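Local coordinates for 5-nitroimidazole antibiotic resistance protein (Bacteroides thetaiotaomicron, PDB 2FG9) that binds flavin-adenine dinucleotide and is probably a flavin-dependent oxidoreductase of the pyridoxamine 5'-phosphate oxidase family, with a putative role in resistance to 5-nitroimidazole antibiotics, at residues S33-A38 and I88-G93; G118-I123 and W158-D163. One frame throughout, in Å; residues are numbered along the deposited sequence.

Contact 1. Residues S33-A38 and I88-G93; sequences SIILQA and ITFSLG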
# COMPACT_ATOMS: atom_id res chain seq x y z
N SER A 33 19.27 7.57 11.49
CA SER A 33 18.06 6.84 11.07
C SER A 33 17.50 7.38 9.76
O SER A 33 17.07 6.60 8.91
CB SER A 33 16.97 6.88 12.14
OG SER A 33 15.81 6.21 11.67
N ILE A 34 17.54 8.70 9.59
CA ILE A 34 17.07 9.32 8.37
C ILE A 34 17.96 8.86 7.24
O ILE A 34 17.48 8.44 6.19
CB ILE A 34 17.06 10.87 8.47
CG1 ILE A 34 16.07 11.31 9.53
CG2 ILE A 34 16.63 11.50 7.15
CD1 ILE A 34 16.27 12.68 10.04
N ILE A 35 19.27 8.95 7.45
CA ILE A 35 20.23 8.52 6.44
C ILE A 35 19.98 7.06 6.04
O ILE A 35 20.00 6.70 4.86
CB ILE A 35 21.69 8.70 6.96
CG1 ILE A 35 22.00 10.18 7.17
CG2 ILE A 35 22.74 8.07 6.02
CD1 ILE A 35 23.35 10.41 7.79
N LEU A 36 19.77 6.22 7.03
CA LEU A 36 19.58 4.79 6.80
C LEU A 36 18.26 4.48 6.10
O LEU A 36 18.18 3.51 5.36
CB LEU A 36 19.72 4.03 8.12
CG LEU A 36 21.15 4.07 8.74
CD1 LEU A 36 21.20 3.39 10.15
CD2 LEU A 36 22.22 3.45 7.80
N GLN A 37 17.25 5.30 6.32
CA GLN A 37 15.97 5.16 5.64
C GLN A 37 16.00 5.62 4.19
O GLN A 37 15.13 5.25 3.41
CB GLN A 37 14.87 5.97 6.36
CG GLN A 37 14.43 5.36 7.71
CD GLN A 37 13.28 6.15 8.36
OE1 GLN A 37 12.11 5.92 8.04
NE2 GLN A 37 13.61 7.09 9.29
N ALA A 38 16.96 6.46 3.82
CA ALA A 38 16.90 7.09 2.51
C ALA A 38 17.37 6.12 1.42
O ALA A 38 18.27 5.32 1.66
CB ALA A 38 17.73 8.41 2.50
N ILE A 88 26.25 16.23 1.28
CA ILE A 88 25.40 15.14 0.92
C ILE A 88 24.15 15.17 1.78
O ILE A 88 24.21 15.06 2.99
CB ILE A 88 26.13 13.81 1.05
CG1 ILE A 88 27.44 13.85 0.24
CG2 ILE A 88 25.20 12.68 0.59
CD1 ILE A 88 28.27 12.58 0.27
N THR A 89 23.01 15.30 1.11
CA THR A 89 21.73 15.56 1.76
C THR A 89 20.72 14.47 1.51
O THR A 89 20.71 13.84 0.45
CB THR A 89 21.20 16.90 1.27
OG1 THR A 89 22.13 17.92 1.64
CG2 THR A 89 19.88 17.24 1.88
N PHE A 90 19.89 14.22 2.51
CA PHE A 90 18.95 13.08 2.51
C PHE A 90 17.61 13.59 2.99
O PHE A 90 17.56 14.43 3.87
CB PHE A 90 19.38 11.97 3.49
CG PHE A 90 20.82 11.55 3.37
CD1 PHE A 90 21.83 12.33 3.91
CD2 PHE A 90 21.16 10.36 2.76
CE1 PHE A 90 23.13 11.92 3.84
CE2 PHE A 90 22.45 9.98 2.66
CZ PHE A 90 23.45 10.75 3.19
N SER A 91 16.52 13.09 2.43
CA SER A 91 15.23 13.42 2.99
C SER A 91 14.20 12.39 2.72
O SER A 91 14.18 11.81 1.66
CB SER A 91 14.74 14.76 2.44
OG SER A 91 13.48 15.06 2.99
N LEU A 92 13.29 12.21 3.67
CA LEU A 92 12.18 11.29 3.50
C LEU A 92 10.97 12.11 3.12
O LEU A 92 10.90 13.35 3.39
CB LEU A 92 11.88 10.54 4.79
CG LEU A 92 13.13 10.25 5.65
CD1 LEU A 92 12.72 9.77 7.06
CD2 LEU A 92 14.06 9.26 4.88
N GLY A 93 9.97 11.46 2.55
CA GLY A 93 8.77 12.20 2.13
C GLY A 93 8.14 13.05 3.23
O GLY A 93 8.44 12.89 4.41
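Ile-35 and Phe-90 lead an apolar helix-on-sheet contact in the flavin-binding split-barrel fold of the pyridoxamine 5'-phosphate oxidase family, where the last turn of helix 28-37 lies against strand 85-99. The isoleucine lies over one face of the phenylalanine ring: its CG1 makes a CH-pi contact 4.0 Å from the ring centroid, while Ile-35 CG2 lies 3.9 Å from Phe-90 CE2. Both branches reach the ring because CG1 stands anti to the carbonyl carbon (chi1 -66°) and CG2 anti to the backbone N. Ala-38, the first residue to leave the helix, sets its CB at the ring edge, near the plane, 4.0 Å from Phe-90 CD2. Phe-90 is buried, with Phe-59 edge-to-face against its ring and Cys-41, Leu-66 and Cys-116 around it. One residue on, Ser-91 brings the strand to the FAD pocket, its OG bonding to Glu-112 O; the Ile-34 side chain is about 8 Å from a bound FAD. Leu-92 points its side chain toward the helix. Its CG meets Ile-34 CG2 at 4.0 Å, and its two methyls divide the glutamine between them: CD2 lies 3.7 Å from Gln-37 CB, and CD1 3.6 Å from Gln-37 NE2.

Contact 2. Residues G118-I123 and W158-D163; sequences GKVEFI and WKVPVD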
# COMPACT_ATOMS: atom_id res chain seq x y z
N GLY A 118 31.71 16.59 4.17
CA GLY A 118 32.99 15.90 4.31
C GLY A 118 33.73 16.02 3.02
O GLY A 118 33.29 16.72 2.11
N LYS A 119 34.89 15.37 2.95
CA LYS A 119 35.72 15.41 1.77
C LYS A 119 35.77 14.04 1.14
O LYS A 119 35.89 13.06 1.84
CB LYS A 119 37.11 15.82 2.16
CG LYS A 119 37.26 17.24 2.53
CD LYS A 119 38.68 17.46 2.97
CE LYS A 119 39.13 18.94 2.86
NZ LYS A 119 38.68 19.68 4.06
N VAL A 120 35.74 14.00 -0.18
CA VAL A 120 35.86 12.77 -0.95
C VAL A 120 37.28 12.24 -1.26
O VAL A 120 38.09 12.92 -1.86
CB VAL A 120 35.19 12.97 -2.32
CG1 VAL A 120 35.39 11.73 -3.22
CG2 VAL A 120 33.72 13.24 -2.14
N GLU A 121 37.55 11.01 -0.81
CA GLU A 121 38.68 10.21 -1.28
C GLU A 121 38.19 9.20 -2.29
O GLU A 121 37.06 8.72 -2.18
CB GLU A 121 39.33 9.43 -0.12
CG GLU A 121 40.21 8.24 -0.57
CD GLU A 121 40.87 7.49 0.58
OE1 GLU A 121 40.23 7.33 1.65
OE2 GLU A 121 42.03 7.04 0.39
N PHE A 122 39.03 8.86 -3.26
CA PHE A 122 38.81 7.69 -4.10
C PHE A 122 39.70 6.59 -3.62
O PHE A 122 40.93 6.69 -3.70
CB PHE A 122 39.11 7.98 -5.55
CG PHE A 122 38.21 9.05 -6.16
CD1 PHE A 122 36.83 8.96 -6.05
CD2 PHE A 122 38.75 10.10 -6.86
CE1 PHE A 122 36.03 9.91 -6.60
CE2 PHE A 122 37.93 11.07 -7.42
CZ PHE A 122 36.59 10.98 -7.28
N ILE A 123 39.08 5.51 -3.16
CA ILE A 123 39.80 4.39 -2.58
C ILE A 123 40.52 3.67 -3.70
O ILE A 123 39.92 3.37 -4.73
CB ILE A 123 38.82 3.43 -1.92
CG1 ILE A 123 38.11 4.12 -0.74
CG2 ILE A 123 39.50 2.19 -1.43
CD1 ILE A 123 36.87 3.35 -0.28
N TRP A 158 34.07 6.02 -3.63
CA TRP A 158 34.23 7.28 -2.91
C TRP A 158 34.08 7.01 -1.45
O TRP A 158 33.13 6.37 -1.04
CB TRP A 158 33.11 8.22 -3.25
CG TRP A 158 32.90 8.56 -4.65
CD1 TRP A 158 33.29 7.86 -5.76
CD2 TRP A 158 32.16 9.67 -5.12
NE1 TRP A 158 32.86 8.50 -6.89
CE2 TRP A 158 32.15 9.62 -6.52
CE3 TRP A 158 31.50 10.72 -4.48
CZ2 TRP A 158 31.52 10.58 -7.30
CZ3 TRP A 158 30.87 11.68 -5.26
CH2 TRP A 158 30.89 11.60 -6.65
N LYS A 159 35.04 7.48 -0.66
CA LYS A 159 34.94 7.44 0.79
C LYS A 159 34.84 8.87 1.26
O LYS A 159 35.62 9.74 0.83
CB LYS A 159 36.16 6.77 1.40
CG LYS A 159 36.15 6.66 2.91
CD LYS A 159 37.39 5.92 3.34
CE LYS A 159 37.46 5.80 4.85
NZ LYS A 159 38.70 5.09 5.29
N VAL A 160 33.87 9.11 2.12
CA VAL A 160 33.58 10.46 2.61
C VAL A 160 33.41 10.39 4.10
O VAL A 160 32.29 10.16 4.60
CB VAL A 160 32.30 11.04 1.98
CG1 VAL A 160 32.12 12.49 2.42
CG2 VAL A 160 32.33 10.94 0.46
N PRO A 161 34.52 10.55 4.84
CA PRO A 161 34.36 10.65 6.28
C PRO A 161 33.55 11.90 6.56
O PRO A 161 33.82 12.95 5.95
CB PRO A 161 35.79 10.79 6.81
CG PRO A 161 36.72 10.31 5.66
CD PRO A 161 35.93 10.65 4.40
N VAL A 162 32.55 11.78 7.43
CA VAL A 162 31.62 12.86 7.66
C VAL A 162 32.14 13.75 8.74
O VAL A 162 32.24 13.32 9.89
CB VAL A 162 30.23 12.35 8.06
CG1 VAL A 162 29.33 13.52 8.53
CG2 VAL A 162 29.61 11.64 6.91
N ASP A 163 32.43 14.99 8.38
CA ASP A 163 32.97 15.96 9.33
C ASP A 163 31.89 16.71 10.09
O ASP A 163 32.10 17.13 11.22
CB ASP A 163 33.90 16.93 8.62
CG ASP A 163 35.16 16.25 8.13
OD1 ASP A 163 35.70 15.43 8.89
OD2 ASP A 163 35.59 16.53 7.00
O HOH W 1 36.02 14.32 5.27
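Gly-118 meets the second strand through its backbone, its CA 3.5 Å from Pro-161 O in a CA-H...O contact. Here strands 106-123 and 156-175 pair antiparallel in the split-barrel sheet. At Lys-119 the strands are joined by water: the backbone N donates to a water molecule (2.8 Å) that in turn donates to Pro-161 O and to Asp-163 OD2. Lys-119 O has Pro-161 CD 3.5 Å away. Val-120 turns its CG2 onto Val-160 CG2 (3.7 Å) and also reaches the CE3 side of Trp-158; Val-86 of strand 85-99 packs on both valines.

Glu-121 and Lys-159 form the antiparallel hydrogen-bonded pair. Glu-121 N donates to Lys-159 O and Lys-159 N to Glu-121 O, each 2.8 Å long and nearly straight (167° and 166°). In one of two modelled conformers of Glu-121 their side chains run side by side, a placement that stays tentative. Phe-122 and Trp-158 form the next, non-hydrogen-bonded pair, and a T-shaped stack: the Phe-122 ring turns its CE1 edge to the face of the Trp-158 five-membered ring, CE1 lying 3.4 Å above that plane and the planes at 73°. Trp-158 NE1 bonds to Ser-70 OG, and its side chain is about 6 Å from a bound FAD. Ile-123 finally crosses the aliphatic part of Lys-159, CD1 against CB at 3.9 Å.

Chemically, the pairing changes along its length: direct amide bonds and an aromatic stack hold the Glu-121 to Phe-122 end, whereas a three-bonded water joins the strands at Lys-119.

In the fold
Contacts 1 and 2 illustrate how one antiparallel sheet can be covered by a helix at one place and held by strand pairing at another. Their centres are 18 Å apart and their nearest atoms about 4 Å, without touching. Along the chain they come in series: contact 1 closes with strand 85-99, and strand 106-123, which follows and pairs beside it, opens contact 2. The first sets helix 28-37 against the sheet near the centre of the chain; the second pairs strand 106-123 with strand 156-175 farther out. These three strands also contribute residues of the FAD pocket: Ser-91, then Ser-111 to Met-115 and Arg-117, then Gln-164, Thr-166 to Lys-168 and Phe-170.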